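Local coordinates for protein anti-sigma-D factor RsdA (Mycobacterium tuberculosis, PDB 3VEP) that binds the extracytoplasmic-function sigma factor SigD through its cytoplasmic N-terminal part and probably holds it inactive until regulated intramembrane proteolysis sets it free, at residues A26-R30 with R51-R55. Residues are numbered along the deposited sequence.
Sequences ALAER and RDDLR
A polar contact of arginine side chains with the Schellman-terminated end of helix 13-28 joins it to the last turn of helix 38-55, the two helices of the sigma-factor-binding part of RsdA. The CA atoms nearest across the contact, those of Ala28 and Arg51, are 8.0 Å apart, so long side chains must bridge the gap; the two segments bury 277 Å² between them, both sides summed. In the Schellman motif Glu29 leaves helical phi/psi, Arg30 takes the left-handed conformation (58/27) as the C-prime residue, Arg30 N bonds back to Leu27 O at 3.0 Å, and Glu31 N bonds to Ala26 O. The carbonyl oxygens of Leu27 and Ala28 accept hydrogen bonds from helix 38-55, whose residues 51-55 stay helical. Arg51, with chi1 and chi2 both t, points its CA-to-CB bond toward the other segment and donates from NH1 to Leu27 O (2.8 Å, 144°). One turn on, Arg55 donates from NH2 to Ala28 O (2.8 Å, 172°). Both carbonyl oxygens lie near the planes of their guanidinium groups. Arg55 also hydrogen-bonds through NE to the backbone of the SigD chain, which links this helix end to the sigma factor. The CA-to-CB bond of Arg30 points sideways, and with chi1 m its NH1 reaches Asp52 OD2 at 2.7 Å in a salt bridge. Asp52 OD1 accepts Arg51 NE at 3.0 Å, so one carboxylate offsets two like charges: Arg30 NH1 and Arg51 NH2, both donors, lie 3.4 Å apart unbonded. Arg30 CG covers one face of the Arg51 guanidinium. A water accepts from Arg55 NH1 at 2.9 Å and donates weakly to Ala28 O at 3.4 Å.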
loop_
_atom_site.group_PDB
_atom_site.type_symbol
_atom_site.label_atom_id
_atom_site.label_comp_id
_atom_site.label_asym_id
_atom_site.label_seq_id
_atom_site.Cartn_x
_atom_site.Cartn_y
_atom_site.Cartn_z
ATOM N N ALA A 26 7.892 -3.523 -5.419
ATOM C CA ALA A 26 7.694 -3.201 -6.830
ATOM C C ALA A 26 6.955 -1.880 -6.979
ATOM O O ALA A 26 7.315 -1.041 -7.806
ATOM C CB ALA A 26 6.952 -4.300 -7.528
ATOM N N LEU A 27 5.916 -1.695 -6.174
ATOM C CA LEU A 27 5.211 -0.423 -6.157
ATOM C C LEU A 27 6.193 0.706 -5.913
ATOM O O LEU A 27 6.121 1.736 -6.547
ATOM C CB LEU A 27 4.129 -0.418 -5.087
ATOM C CG LEU A 27 2.896 -1.191 -5.599
ATOM C CD1 LEU A 27 1.839 -1.489 -4.520
ATOM C CD2 LEU A 27 2.264 -0.567 -6.840
ATOM N N ALA A 28 7.109 0.500 -4.982
ATOM C CA ALA A 28 7.989 1.560 -4.520
ATOM C C ALA A 28 8.991 1.962 -5.601
ATOM O O ALA A 28 9.383 3.119 -5.689
ATOM C CB ALA A 28 8.725 1.133 -3.275
ATOM N N GLU A 29 9.408 0.993 -6.396
ATOM C CA GLU A 29 10.346 1.206 -7.484
ATOM C C GLU A 29 9.620 1.574 -8.763
ATOM O O GLU A 29 10.218 1.621 -9.827
ATOM C CB GLU A 29 11.113 -0.070 -7.759
ATOM C CG GLU A 29 12.093 -0.469 -6.720
ATOM C CD GLU A 29 12.701 -1.813 -7.041
ATOM O OE1 GLU A 29 11.961 -2.680 -7.576
ATOM O OE2 GLU A 29 13.913 -1.990 -6.775
ATOM N N ARG A 30 8.322 1.790 -8.646
ATOM C CA ARG A 30 7.496 2.093 -9.802
ATOM C C ARG A 30 7.523 1.004 -10.909
ATOM O O ARG A 30 7.297 1.269 -12.066
ATOM C CB ARG A 30 7.824 3.496 -10.318
ATOM C CG ARG A 30 7.715 4.606 -9.249
ATOM C CD ARG A 30 7.361 5.983 -9.860
ATOM N NE ARG A 30 7.617 5.915 -11.282
ATOM C CZ ARG A 30 6.728 6.066 -12.244
ATOM N NH1 ARG A 30 5.469 6.379 -11.985
ATOM N NH2 ARG A 30 7.139 5.935 -13.485
ATOM N N ARG A 51 0.851 7.073 -5.216
ATOM C CA ARG A 51 2.288 7.170 -5.033
ATOM C C ARG A 51 2.815 8.350 -5.842
ATOM O O ARG A 51 3.507 9.220 -5.313
ATOM C CB ARG A 51 2.949 5.864 -5.534
ATOM C CG ARG A 51 4.494 5.804 -5.493
ATOM C CD ARG A 51 5.071 4.801 -6.513
ATOM N NE ARG A 51 4.534 5.001 -7.857
ATOM C CZ ARG A 51 4.174 4.035 -8.694
ATOM N NH1 ARG A 51 4.275 2.752 -8.367
ATOM N NH2 ARG A 51 3.680 4.360 -9.878
ATOM N N ASP A 52 2.484 8.379 -7.128
ATOM C CA ASP A 52 2.936 9.460 -7.996
ATOM C C ASP A 52 2.501 10.851 -7.501
ATOM O O ASP A 52 3.360 11.718 -7.238
ATOM C CB ASP A 52 2.578 9.187 -9.470
ATOM C CG ASP A 52 3.434 8.053 -10.090
ATOM O OD1 ASP A 52 4.326 7.498 -9.415
ATOM O OD2 ASP A 52 3.250 7.716 -11.270
ATOM N N ASP A 53 1.188 11.050 -7.330
ATOM C CA ASP A 53 0.646 12.349 -6.913
ATOM C C ASP A 53 1.322 12.854 -5.655
ATOM O O ASP A 53 1.662 14.022 -5.551
ATOM C CB ASP A 53 -0.862 12.274 -6.642
ATOM C CG ASP A 53 -1.667 11.832 -7.859
ATOM O OD1 ASP A 53 -1.116 11.847 -8.991
ATOM O OD2 ASP A 53 -2.863 11.477 -7.668
ATOM N N LEU A 54 1.496 11.964 -4.694
ATOM C CA LEU A 54 2.020 12.317 -3.393
ATOM C C LEU A 54 3.519 12.572 -3.411
ATOM O O LEU A 54 4.054 13.210 -2.502
ATOM C CB LEU A 54 1.724 11.212 -2.380
ATOM C CG LEU A 54 0.336 11.089 -1.745
ATOM C CD1 LEU A 54 0.419 10.122 -0.550
ATOM C CD2 LEU A 54 -0.172 12.439 -1.291
ATOM N N ARG A 55 4.202 12.038 -4.419
ATOM C CA ARG A 55 5.627 12.282 -4.558
ATOM C C ARG A 55 5.766 13.617 -5.266
ATOM O O ARG A 55 6.739 14.359 -5.098
ATOM C CB ARG A 55 6.286 11.166 -5.384
ATOM C CG ARG A 55 6.898 10.033 -4.560
ATOM C CD ARG A 55 7.268 8.882 -5.478
ATOM N NE ARG A 55 7.495 7.619 -4.774
ATOM C CZ ARG A 55 8.123 6.564 -5.305
ATOM N NH1 ARG A 55 8.598 6.608 -6.544
ATOM N NH2 ARG A 55 8.286 5.464 -4.599
HETATM O O HOH W 1 10.689 5.279 -7.993
#